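Local coordinates for tyrosine specific protein phosphatase (PDB 4AZ1) that probably removes phosphate from tyrosine residues of proteins in the parasite Trypanosoma cruzi, at residues Y18-E24 against Y277-Y281; L108-S114 against E181-T187; L151-P157 against Y173-R178; L209-V213 against L236-Y240. All blocks are in the same frame, centred on the assembly; numbering follows the deposited sequence.

Interaction 1. Residues Y18-E24 against Y277-Y281; sequences YERVQRE and YFVIY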
# COMPACT_ATOMS: atom_id res chain seq x y z
N TYR A 18 34.64 26.39 0.39
CA TYR A 18 34.49 25.00 0.82
C TYR A 18 34.50 24.89 2.35
O TYR A 18 33.69 24.17 2.92
CB TYR A 18 35.59 24.13 0.20
CG TYR A 18 35.46 22.66 0.52
CD1 TYR A 18 35.99 22.14 1.70
CD2 TYR A 18 34.83 21.79 -0.35
CE1 TYR A 18 35.89 20.80 2.00
CE2 TYR A 18 34.72 20.44 -0.06
CZ TYR A 18 35.26 19.95 1.12
OH TYR A 18 35.16 18.61 1.43
N GLU A 19 35.41 25.62 2.99
CA GLU A 19 35.55 25.61 4.43
C GLU A 19 34.38 26.26 5.17
O GLU A 19 34.00 25.82 6.25
CB GLU A 19 36.86 26.32 4.82
CG GLU A 19 38.10 25.50 4.50
CD GLU A 19 39.39 26.19 4.94
OE1 GLU A 19 39.32 27.24 5.61
OE2 GLU A 19 40.48 25.67 4.60
N ARG A 20 33.83 27.33 4.60
CA ARG A 20 32.66 27.97 5.18
C ARG A 20 31.44 27.03 5.13
O ARG A 20 30.70 26.93 6.10
CB ARG A 20 32.34 29.28 4.46
CG ARG A 20 30.96 29.81 4.81
CD ARG A 20 30.67 31.19 4.26
NE ARG A 20 29.23 31.41 4.20
CZ ARG A 20 28.65 32.56 3.88
NH1 ARG A 20 29.38 33.63 3.60
NH2 ARG A 20 27.32 32.63 3.84
N VAL A 21 31.25 26.35 4.00
CA VAL A 21 30.13 25.41 3.90
C VAL A 21 30.28 24.31 4.95
O VAL A 21 29.34 24.04 5.70
CB VAL A 21 29.98 24.78 2.49
CG1 VAL A 21 28.77 23.81 2.47
CG2 VAL A 21 29.76 25.87 1.45
N GLN A 22 31.45 23.69 5.02
CA GLN A 22 31.67 22.64 6.01
C GLN A 22 31.41 23.16 7.43
O GLN A 22 30.73 22.51 8.23
CB GLN A 22 33.08 22.05 5.89
CG GLN A 22 33.38 20.95 6.92
CD GLN A 22 32.48 19.70 6.77
OE1 GLN A 22 32.74 18.84 5.92
NE2 GLN A 22 31.44 19.60 7.61
N ARG A 23 31.94 24.35 7.74
CA ARG A 23 31.76 24.96 9.06
C ARG A 23 30.28 25.20 9.40
O ARG A 23 29.84 24.89 10.51
CB ARG A 23 32.52 26.29 9.10
CG ARG A 23 32.61 26.91 10.48
CD ARG A 23 33.35 28.24 10.41
NE ARG A 23 32.59 29.23 9.64
CZ ARG A 23 33.03 29.82 8.53
NH1 ARG A 23 34.25 29.55 8.06
NH2 ARG A 23 32.25 30.70 7.91
N GLU A 24 29.52 25.74 8.45
CA GLU A 24 28.10 25.98 8.67
C GLU A 24 27.32 24.68 8.85
O GLU A 24 26.45 24.58 9.71
CB GLU A 24 27.49 26.76 7.50
CG GLU A 24 27.80 28.26 7.54
CD GLU A 24 27.26 28.98 6.30
OE1 GLU A 24 26.52 28.35 5.49
OE2 GLU A 24 27.56 30.18 6.15
N TYR A 277 23.87 20.26 1.54
CA TYR A 277 23.81 21.65 1.98
C TYR A 277 24.62 22.51 0.99
O TYR A 277 24.21 23.62 0.60
CB TYR A 277 24.38 21.76 3.41
CG TYR A 277 24.38 23.16 4.00
CD1 TYR A 277 23.18 23.79 4.38
CD2 TYR A 277 25.57 23.85 4.21
CE1 TYR A 277 23.18 25.07 4.93
CE2 TYR A 277 25.58 25.14 4.76
CZ TYR A 277 24.38 25.73 5.12
OH TYR A 277 24.38 27.00 5.68
N PHE A 278 25.76 21.98 0.59
CA PHE A 278 26.58 22.62 -0.43
C PHE A 278 25.79 22.89 -1.72
O PHE A 278 25.89 23.98 -2.29
CB PHE A 278 27.79 21.74 -0.73
CG PHE A 278 29.04 22.52 -0.95
CD1 PHE A 278 29.03 23.65 -1.77
CD2 PHE A 278 30.22 22.14 -0.34
CE1 PHE A 278 30.19 24.39 -1.97
CE2 PHE A 278 31.40 22.87 -0.53
CZ PHE A 278 31.38 24.00 -1.35
N VAL A 279 24.97 21.92 -2.15
CA VAL A 279 24.20 22.09 -3.39
C VAL A 279 23.33 23.36 -3.38
O VAL A 279 23.16 24.01 -4.41
CB VAL A 279 23.38 20.81 -3.76
CG1 VAL A 279 22.52 21.05 -5.02
CG2 VAL A 279 24.31 19.63 -4.02
N ILE A 280 22.80 23.75 -2.22
CA ILE A 280 22.00 24.98 -2.18
C ILE A 280 22.86 26.19 -2.58
O ILE A 280 22.42 27.00 -3.38
CB ILE A 280 21.30 25.22 -0.83
CG1 ILE A 280 20.47 24.00 -0.43
CG2 ILE A 280 20.40 26.48 -0.90
CD1 ILE A 280 20.04 24.01 1.03
N TYR A 281 24.08 26.30 -2.05
CA TYR A 281 24.97 27.37 -2.50
C TYR A 281 25.28 27.29 -4.00
O TYR A 281 25.36 28.32 -4.68
CB TYR A 281 26.29 27.37 -1.72
CG TYR A 281 26.22 28.04 -0.36
CD1 TYR A 281 26.37 29.41 -0.24
CD2 TYR A 281 26.03 27.29 0.80
CE1 TYR A 281 26.31 30.03 1.01
CE2 TYR A 281 25.96 27.90 2.04
CZ TYR A 281 26.12 29.27 2.14
OH TYR A 281 26.06 29.89 3.39

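Interaction 2. Residues L108-S114 against E181-T187; sequences LYEKKIS and EPPHKFT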
# COMPACT_ATOMS: atom_id res chain seq x y z
N LEU A 108 -2.77 12.09 -1.01
CA LEU A 108 -2.73 12.84 -2.26
C LEU A 108 -4.15 13.15 -2.71
O LEU A 108 -4.44 14.25 -3.19
CB LEU A 108 -2.04 12.03 -3.36
CG LEU A 108 -0.56 11.78 -3.19
CD1 LEU A 108 -0.03 11.02 -4.40
CD2 LEU A 108 0.13 13.14 -3.03
N TYR A 109 -5.02 12.16 -2.54
CA TYR A 109 -6.38 12.26 -3.02
C TYR A 109 -7.23 13.20 -2.18
O TYR A 109 -7.90 14.08 -2.71
CB TYR A 109 -7.04 10.88 -3.08
CG TYR A 109 -8.42 10.93 -3.66
CD1 TYR A 109 -8.62 10.99 -5.04
CD2 TYR A 109 -9.54 10.96 -2.83
CE1 TYR A 109 -9.89 11.07 -5.58
CE2 TYR A 109 -10.82 11.03 -3.37
CZ TYR A 109 -10.99 11.08 -4.74
OH TYR A 109 -12.25 11.16 -5.27
N GLU A 110 -7.23 12.98 -0.87
CA GLU A 110 -8.05 13.80 0.03
C GLU A 110 -7.58 15.26 0.07
O GLU A 110 -8.40 16.18 0.15
CB GLU A 110 -8.06 13.21 1.45
CG GLU A 110 -9.07 13.86 2.39
CD GLU A 110 -8.46 14.26 3.72
OE1 GLU A 110 -7.48 13.62 4.15
OE2 GLU A 110 -8.96 15.23 4.34
N LYS A 111 -6.27 15.46 0.02
CA LYS A 111 -5.70 16.81 0.07
C LYS A 111 -5.64 17.49 -1.29
O LYS A 111 -5.29 18.67 -1.37
CB LYS A 111 -4.31 16.80 0.73
CG LYS A 111 -4.36 16.50 2.21
CD LYS A 111 -5.22 17.52 2.92
CE LYS A 111 -5.42 17.17 4.39
NZ LYS A 111 -6.07 18.30 5.15
N LYS A 112 -5.99 16.75 -2.35
CA LYS A 112 -6.01 17.30 -3.71
C LYS A 112 -4.62 17.81 -4.10
O LYS A 112 -4.48 18.89 -4.70
CB LYS A 112 -7.06 18.42 -3.85
CG LYS A 112 -8.48 18.05 -3.40
CD LYS A 112 -8.97 16.78 -4.09
CE LYS A 112 -10.23 16.23 -3.41
NZ LYS A 112 -10.52 14.82 -3.84
N ILE A 113 -3.60 17.05 -3.76
CA ILE A 113 -2.23 17.44 -4.09
C ILE A 113 -2.06 17.48 -5.61
O ILE A 113 -2.49 16.57 -6.32
CB ILE A 113 -1.23 16.48 -3.43
CG1 ILE A 113 -1.34 16.58 -1.90
CG2 ILE A 113 0.19 16.78 -3.90
CD1 ILE A 113 -1.16 18.01 -1.36
N SER A 114 -1.46 18.56 -6.11
CA SER A 114 -1.33 18.73 -7.56
C SER A 114 0.05 18.31 -8.10
O SER A 114 0.17 17.95 -9.27
CB SER A 114 -1.71 20.17 -7.95
OG SER A 114 -1.10 20.57 -9.16
N GLU A 181 -16.65 8.60 -6.41
CA GLU A 181 -16.15 9.93 -6.09
C GLU A 181 -15.44 10.53 -7.30
O GLU A 181 -14.98 9.80 -8.18
CB GLU A 181 -15.22 9.89 -4.86
CG GLU A 181 -15.93 9.52 -3.56
CD GLU A 181 -15.11 9.85 -2.33
OE1 GLU A 181 -14.38 10.86 -2.34
OE2 GLU A 181 -15.19 9.08 -1.34
N PRO A 182 -15.37 11.87 -7.37
CA PRO A 182 -14.73 12.48 -8.55
C PRO A 182 -13.23 12.20 -8.62
O PRO A 182 -12.55 12.20 -7.59
CB PRO A 182 -15.00 13.98 -8.36
CG PRO A 182 -15.31 14.15 -6.91
CD PRO A 182 -15.98 12.88 -6.49
N PRO A 183 -12.73 11.93 -9.84
CA PRO A 183 -11.30 11.67 -10.04
C PRO A 183 -10.44 12.89 -9.71
O PRO A 183 -10.93 14.02 -9.78
CB PRO A 183 -11.20 11.33 -11.54
CG PRO A 183 -12.48 11.85 -12.16
CD PRO A 183 -13.52 11.81 -11.08
N HIS A 184 -9.19 12.67 -9.35
CA HIS A 184 -8.26 13.76 -9.09
C HIS A 184 -6.98 13.57 -9.90
O HIS A 184 -6.29 12.55 -9.75
CB HIS A 184 -7.92 13.85 -7.59
CG HIS A 184 -6.82 14.84 -7.29
ND1 HIS A 184 -7.01 16.20 -7.35
CD2 HIS A 184 -5.53 14.66 -6.94
CE1 HIS A 184 -5.88 16.82 -7.05
NE2 HIS A 184 -4.96 15.91 -6.79
N LYS A 185 -6.69 14.54 -10.75
CA LYS A 185 -5.47 14.52 -11.56
C LYS A 185 -4.31 15.13 -10.80
O LYS A 185 -4.49 16.09 -10.05
CB LYS A 185 -5.68 15.31 -12.86
CG LYS A 185 -6.74 14.71 -13.77
CD LYS A 185 -6.86 15.50 -15.07
CE LYS A 185 -7.83 14.82 -16.01
NZ LYS A 185 -7.89 15.51 -17.33
N PHE A 186 -3.12 14.56 -10.97
CA PHE A 186 -1.91 15.16 -10.44
C PHE A 186 -0.71 14.77 -11.29
O PHE A 186 -0.77 13.82 -12.09
CB PHE A 186 -1.72 14.81 -8.95
CG PHE A 186 -1.17 13.43 -8.70
CD1 PHE A 186 -2.00 12.32 -8.70
CD2 PHE A 186 0.19 13.25 -8.44
CE1 PHE A 186 -1.49 11.04 -8.46
CE2 PHE A 186 0.72 11.98 -8.19
CZ PHE A 186 -0.13 10.87 -8.20
N THR A 187 0.38 15.53 -11.14
CA THR A 187 1.61 15.25 -11.86
C THR A 187 2.67 14.76 -10.87
O THR A 187 2.89 15.39 -9.82
CB THR A 187 2.09 16.52 -12.61
OG1 THR A 187 1.02 17.02 -13.42
CG2 THR A 187 3.28 16.22 -13.48
O HOH W 1 -11.05 15.57 -7.04

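Interaction 3. Residues L151-P157 against Y173-R178; sequences LTISEDP and YLILQR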
# COMPACT_ATOMS: atom_id res chain seq x y z
N LEU A 151 -8.15 2.68 -3.59
CA LEU A 151 -7.93 3.74 -4.57
C LEU A 151 -7.37 3.10 -5.84
O LEU A 151 -6.69 2.07 -5.79
CB LEU A 151 -6.95 4.80 -4.07
CG LEU A 151 -7.35 5.70 -2.89
CD1 LEU A 151 -6.57 5.35 -1.63
CD2 LEU A 151 -7.14 7.16 -3.25
N THR A 152 -7.67 3.72 -6.97
CA THR A 152 -7.07 3.31 -8.22
C THR A 152 -6.24 4.49 -8.70
O THR A 152 -6.66 5.64 -8.57
CB THR A 152 -8.14 2.93 -9.24
OG1 THR A 152 -8.85 1.77 -8.78
CG2 THR A 152 -7.53 2.63 -10.62
N ILE A 153 -5.06 4.22 -9.23
CA ILE A 153 -4.25 5.27 -9.85
C ILE A 153 -3.94 4.87 -11.30
O ILE A 153 -3.58 3.71 -11.58
CB ILE A 153 -3.00 5.61 -8.98
CG1 ILE A 153 -2.13 6.68 -9.65
CG2 ILE A 153 -2.20 4.37 -8.68
CD1 ILE A 153 -0.95 7.13 -8.75
N SER A 154 -4.12 5.81 -12.23
CA SER A 154 -4.07 5.48 -13.65
C SER A 154 -3.23 6.47 -14.41
O SER A 154 -3.05 7.62 -13.97
CB SER A 154 -5.47 5.49 -14.27
OG SER A 154 -6.41 4.82 -13.46
N GLU A 155 -2.73 6.05 -15.56
CA GLU A 155 -2.05 6.95 -16.47
C GLU A 155 -3.12 7.83 -17.13
O GLU A 155 -4.15 7.33 -17.54
CB GLU A 155 -1.26 6.17 -17.52
CG GLU A 155 -0.52 7.08 -18.50
CD GLU A 155 0.57 6.36 -19.29
OE1 GLU A 155 0.65 5.11 -19.20
OE2 GLU A 155 1.33 7.06 -20.00
N ASP A 156 -2.88 9.14 -17.19
CA ASP A 156 -3.83 10.05 -17.84
C ASP A 156 -3.93 9.69 -19.32
O ASP A 156 -2.93 9.77 -20.05
CB ASP A 156 -3.38 11.50 -17.64
CG ASP A 156 -4.45 12.52 -18.06
OD1 ASP A 156 -5.13 12.32 -19.10
OD2 ASP A 156 -4.59 13.54 -17.34
N PRO A 157 -5.13 9.27 -19.77
CA PRO A 157 -5.33 8.80 -21.14
C PRO A 157 -5.03 9.87 -22.19
O PRO A 157 -4.74 9.53 -23.34
CB PRO A 157 -6.84 8.48 -21.20
CG PRO A 157 -7.25 8.27 -19.80
CD PRO A 157 -6.35 9.12 -18.94
N TYR A 173 1.71 11.87 -15.68
CA TYR A 173 0.44 12.55 -15.45
C TYR A 173 -0.55 11.47 -15.06
O TYR A 173 -0.82 10.53 -15.82
CB TYR A 173 0.01 13.35 -16.71
CG TYR A 173 1.11 14.31 -17.14
CD1 TYR A 173 1.28 15.54 -16.51
CD2 TYR A 173 2.02 13.95 -18.13
CE1 TYR A 173 2.31 16.40 -16.87
CE2 TYR A 173 3.04 14.80 -18.51
CZ TYR A 173 3.18 16.03 -17.87
OH TYR A 173 4.20 16.88 -18.24
N LEU A 174 -1.09 11.61 -13.86
CA LEU A 174 -1.79 10.53 -13.20
C LEU A 174 -3.20 10.92 -12.79
O LEU A 174 -3.52 12.11 -12.64
CB LEU A 174 -0.97 10.07 -11.98
CG LEU A 174 0.41 9.49 -12.33
CD1 LEU A 174 1.32 9.40 -11.11
CD2 LEU A 174 0.26 8.11 -12.99
N ILE A 175 -4.06 9.93 -12.64
CA ILE A 175 -5.41 10.16 -12.16
C ILE A 175 -5.69 9.24 -10.97
O ILE A 175 -5.61 8.01 -11.09
CB ILE A 175 -6.46 9.94 -13.28
CG1 ILE A 175 -6.19 10.88 -14.46
CG2 ILE A 175 -7.86 10.18 -12.76
CD1 ILE A 175 -7.15 10.71 -15.65
N LEU A 176 -5.99 9.84 -9.82
CA LEU A 176 -6.39 9.07 -8.64
C LEU A 176 -7.90 9.03 -8.56
O LEU A 176 -8.56 10.06 -8.74
CB LEU A 176 -5.83 9.71 -7.37
CG LEU A 176 -4.45 9.23 -6.94
CD1 LEU A 176 -3.88 10.12 -5.84
CD2 LEU A 176 -4.57 7.80 -6.47
N GLN A 177 -8.45 7.84 -8.29
CA GLN A 177 -9.89 7.73 -8.14
C GLN A 177 -10.31 6.75 -7.03
O GLN A 177 -9.68 5.71 -6.83
CB GLN A 177 -10.53 7.31 -9.47
CG GLN A 177 -12.01 7.69 -9.55
CD GLN A 177 -12.64 7.30 -10.88
OE1 GLN A 177 -11.96 6.82 -11.80
NE2 GLN A 177 -13.95 7.50 -10.99
N ARG A 178 -11.37 7.12 -6.30
CA ARG A 178 -12.08 6.22 -5.40
C ARG A 178 -13.44 5.98 -6.03
O ARG A 178 -13.95 6.84 -6.74
CB ARG A 178 -12.31 6.83 -4.01
CG ARG A 178 -11.09 7.44 -3.34
CD ARG A 178 -11.41 7.85 -1.90
NE ARG A 178 -11.18 6.75 -0.96
CZ ARG A 178 -10.12 6.65 -0.18
NH1 ARG A 178 -9.18 7.58 -0.19
NH2 ARG A 178 -9.99 5.61 0.64
O HOH W 2 -7.59 6.30 -11.62
O HOH W 3 -2.83 13.93 -14.94

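Interaction 4. Residues L209-V213 against L236-Y240; sequences LLTNV and LIGAY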
# COMPACT_ATOMS: atom_id res chain seq x y z
N LEU A 209 13.03 21.26 -12.14
CA LEU A 209 12.15 20.89 -11.03
C LEU A 209 11.52 22.12 -10.38
O LEU A 209 10.31 22.13 -10.10
CB LEU A 209 12.92 20.09 -9.97
CG LEU A 209 13.34 18.66 -10.29
CD1 LEU A 209 13.90 18.03 -9.03
CD2 LEU A 209 12.17 17.83 -10.81
N LEU A 210 12.32 23.16 -10.15
CA LEU A 210 11.82 24.36 -9.50
C LEU A 210 10.82 25.09 -10.39
O LEU A 210 9.90 25.75 -9.90
CB LEU A 210 12.97 25.28 -9.07
CG LEU A 210 13.91 24.63 -8.05
CD1 LEU A 210 15.09 25.52 -7.78
CD2 LEU A 210 13.16 24.34 -6.76
N THR A 211 11.02 24.99 -11.71
CA THR A 211 10.06 25.54 -12.66
C THR A 211 8.71 24.86 -12.49
O THR A 211 7.67 25.52 -12.46
CB THR A 211 10.56 25.43 -14.10
OG1 THR A 211 11.64 26.36 -14.29
CG2 THR A 211 9.45 25.74 -15.10
N ASN A 212 8.72 23.53 -12.35
CA ASN A 212 7.49 22.81 -12.05
C ASN A 212 6.83 23.34 -10.78
O ASN A 212 5.63 23.61 -10.79
CB ASN A 212 7.73 21.31 -11.91
CG ASN A 212 8.01 20.65 -13.23
OD1 ASN A 212 8.88 19.79 -13.33
ND2 ASN A 212 7.28 21.06 -14.26
N VAL A 213 7.61 23.46 -9.71
CA VAL A 213 7.09 23.98 -8.45
C VAL A 213 6.40 25.32 -8.65
O VAL A 213 5.23 25.48 -8.26
CB VAL A 213 8.20 24.09 -7.36
CG1 VAL A 213 7.72 24.89 -6.17
CG2 VAL A 213 8.63 22.72 -6.91
N LEU A 236 16.23 20.43 -2.20
CA LEU A 236 15.30 20.97 -3.18
C LEU A 236 14.46 22.10 -2.58
O LEU A 236 14.32 23.16 -3.19
CB LEU A 236 14.37 19.87 -3.69
CG LEU A 236 13.43 20.41 -4.78
CD1 LEU A 236 14.24 21.10 -5.84
CD2 LEU A 236 12.62 19.29 -5.40
N ILE A 237 13.90 21.87 -1.39
CA ILE A 237 13.06 22.87 -0.75
C ILE A 237 13.91 24.08 -0.34
O ILE A 237 13.48 25.23 -0.49
CB ILE A 237 12.28 22.27 0.45
CG1 ILE A 237 11.31 21.18 -0.05
CG2 ILE A 237 11.49 23.36 1.17
CD1 ILE A 237 10.72 20.29 1.06
N GLY A 238 15.13 23.83 0.12
CA GLY A 238 16.04 24.91 0.50
C GLY A 238 16.44 25.78 -0.67
O GLY A 238 16.50 27.01 -0.57
N ALA A 239 16.74 25.14 -1.80
CA ALA A 239 17.11 25.86 -3.01
C ALA A 239 15.94 26.71 -3.49
O ALA A 239 16.14 27.86 -3.90
CB ALA A 239 17.57 24.90 -4.11
N TYR A 240 14.74 26.15 -3.46
CA TYR A 240 13.53 26.90 -3.81
C TYR A 240 13.45 28.16 -2.95
O TYR A 240 13.25 29.27 -3.46
CB TYR A 240 12.26 26.08 -3.60
CG TYR A 240 11.00 26.93 -3.67
CD1 TYR A 240 10.43 27.28 -4.89
CD2 TYR A 240 10.38 27.39 -2.50
CE1 TYR A 240 9.28 28.09 -4.96
CE2 TYR A 240 9.23 28.20 -2.56
CZ TYR A 240 8.69 28.53 -3.79
OH TYR A 240 7.55 29.32 -3.85

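Interaction 1. Residues Y18-E24 against Y277-Y281
Tyr277 CG lies opposite its backbone N (chi1 -180°) and Tyr281 CG opposite its carbonyl carbon (chi1 -81°), and so two rings one helical turn apart bring their hydroxyls to the same oxygen, Glu24 OE1. The setting is a helix-helix packing in the tyrosine phosphatase fold: helix 14-30 crosses helix 274-288 at a steep angle, the short axes running 133° apart in direction and 10.3 Å apart at closest approach. Tyr281 OH donates to Glu24 OE1 over 2.6 Å and meets the syn lone pair of that oxygen. Tyr277 OH donates to Glu24 OE1 as well, at 2.5 Å, but comes from above the carboxylate plane. The other oxygen, Glu24 OE2, takes the NE of Arg20 in a salt bridge of 2.8 Å within the same helix, so both ends of the carboxylate are gripped. Arg20 NH2 then reaches across to Tyr281 OH at 3.0 Å, which makes that hydroxyl an acceptor and a donor at once; Arg20 NH1 has a further salt bridge, to Asp253. Such a mesh probably keeps Glu24 ionised.

Beside this polar group Val21 does the apolar work. Its CG2 lies over the middle of the Phe278 ring, 3.7 Å from the centroid, while Val21 CG1 touches Tyr277 CD2 at 3.6 Å. At the far end, the two rings meet obliquely, Tyr18 CD2 being 3.6 Å from Phe278 CE2.

Interaction 2. Residues L108-S114 against E181-T187
Thr187 N bonds to Ser114 O at 3.1 Å, almost straight at 177°, just after the chain has left helix 101-110 through a Schellman motif, with Lys112 at positive phi, and come alongside strand 184-191. Thr187 also pairs through its backbone with Val116, so the contact covers the point where strand 115-118 joins the central sheet beside a parallel neighbour.

His184 is the main side chain. CG, turned away from the backbone N (chi1 172°), carries the ring against the turn, and its NE2 donates to Ile113 O over 2.6 Å. That oxygen lies in the ring plane and the N-H points at it at 170°, although the donor stands above the plane of the carbonyl. Lys112 covers one face of the imidazole, its CA 3.7 Å from the centroid of the His184 ring. Farther along, Tyr109 runs alongside His184, head to tail, and ends with its OH on Pro182 O, at 2.6 Å. Lys112 folds back so that its NZ bonds to Tyr109 O at 2.9 Å and hovers over the rim of the Tyr109 ring. The apolar end is simpler: Leu108 CD1 approaches Phe186 CZ at 3.8 Å, off the centre of the ring.

All three acceptors across the contact are backbone carbonyls, two met by side chains (Tyr109 OH, His184 NE2) and one by a backbone N-H, so two side chains tie to the opposite main chain. NE2 of His184 must carry a proton, and the ammonium of Lys112 nearby would probably discourage a second one on ND1.

Interaction 3. Residues L151-P157 against Y173-R178
Thr152 and Gln177 face each other as a hydrogen-bonded antiparallel pair: Thr152 N reaches Gln177 O at 2.8 Å, and Gln177 N reaches Thr152 O at 2.8 Å. Two residues on, Ser154 and Ile175 repeat the pattern, with Ser154 N to Ile175 O at 2.9 Å and a matching return bond. A last bond of 2.8 Å, Asp156 N to Tyr173 O, carries the pairing past the end of the regular strand. Between them, at the non-hydrogen-bonded pairs, CA-H groups of Ile153 and Leu176 lean on carbonyl oxygens of the other strand.

These are the two arms of a beta hairpin, strands 151-164 and 169-177, within the large mixed sheet of the phosphatase domain. Strand 142-145 lies beyond the first arm and strand 184-191 beyond the second.

Apolar contacts differ on the two faces. Ile153 and Leu176 share one, where Ile153 CB meets Leu176 CD2 at 3.7 Å; Phe186 packs on both. On the other face Ile175 CG1 lies opposite the carbonyl carbon (chi1 -59°) and the chain runs straight on to CD1, 3.7 Å from Pro157 CD. Phe127 of the second subunit packs on Thr152 and Gln177 there. At the open end of the hairpin, away from its turn, the Leu151 side chain lies over a face of the Arg178 guanidinium, its CD1 3.7 Å from Arg178 NH1.

Water adds bridges. One links Ser154 OG, itself hydrogen-bonded to Ser142 OG, with Ile175 O. Another donates to Leu174 O and Asp156 OD2; the OD1 of the same carboxylate takes the N-H of Gly158.

Interaction 4. Residues L209-V213 against L236-Y240
Leu210 and Leu236 make the tight part of this contact: the two side chains lie flank to flank, pointing opposite ways, and Leu210 CD2 comes to 3.5 Å from Leu236 CD1. In Leu236 a chi1 of -177° swings CG away from the backbone N and toward the other helix, and the bend at chi2 (52°) then presents CD1 to Leu210 CD2. The same Leu210 methyl also touches Tyr240, CD2 to CB at 3.7 Å, near the plane of the ring. Val213 closes this side by placing CG1 obliquely to the ring, 3.8 Å from Tyr240 CE1.

The fit is looser elsewhere. The other methyl of Leu210, CD1, stays 4.5 Å from Ala239 CB, and Leu209 CD1 is 4.1 Å from Leu236 CD2. No hydrogen bond crosses the interface.

Helices 203-215 and 232-247 meet here with a signed crossing angle of -70° and axes 10.8 Å apart. In the chain they flank strand 222-225, and the phosphate-binding loop of the family, with the sequence HCSAGIGR, runs from the end of that strand into the start of helix 232-247. Ile117 of the sheet packs against Leu209, Val213 and Leu236.

Thr211 and Asn212, partly exposed, lie on the other side of their helix; Asn212 OD1 bonds to Arg171 NH2. The ring of Tyr240 runs on past Val213 to meet Phe90 edge-to-face, and its hydroxyl is hydrogen-bonded to His88 ND1.

How the interactions relate
Interactions 2 and 3 sit side by side, centres 9 Å apart, because strands 169-177 and 184-191 are neighbours in one sheet; backbone bonds from Leu176 to His184 and from Leu174 to Phe186 probably join them. Interaction 4 lies nearer the centre of the chain, about 21 Å from interaction 2 between centres, with its two helices packed on the same sheet. Interaction 1 is on the other side of the chain's centre from interactions 2 and 3, 38 Å from interaction 2, yet touches interaction 4 through Ile280 against Ala239. Its segments come first and last in the chain, so an N-terminal helix closes onto the C-terminal part, and the other three contacts fall between.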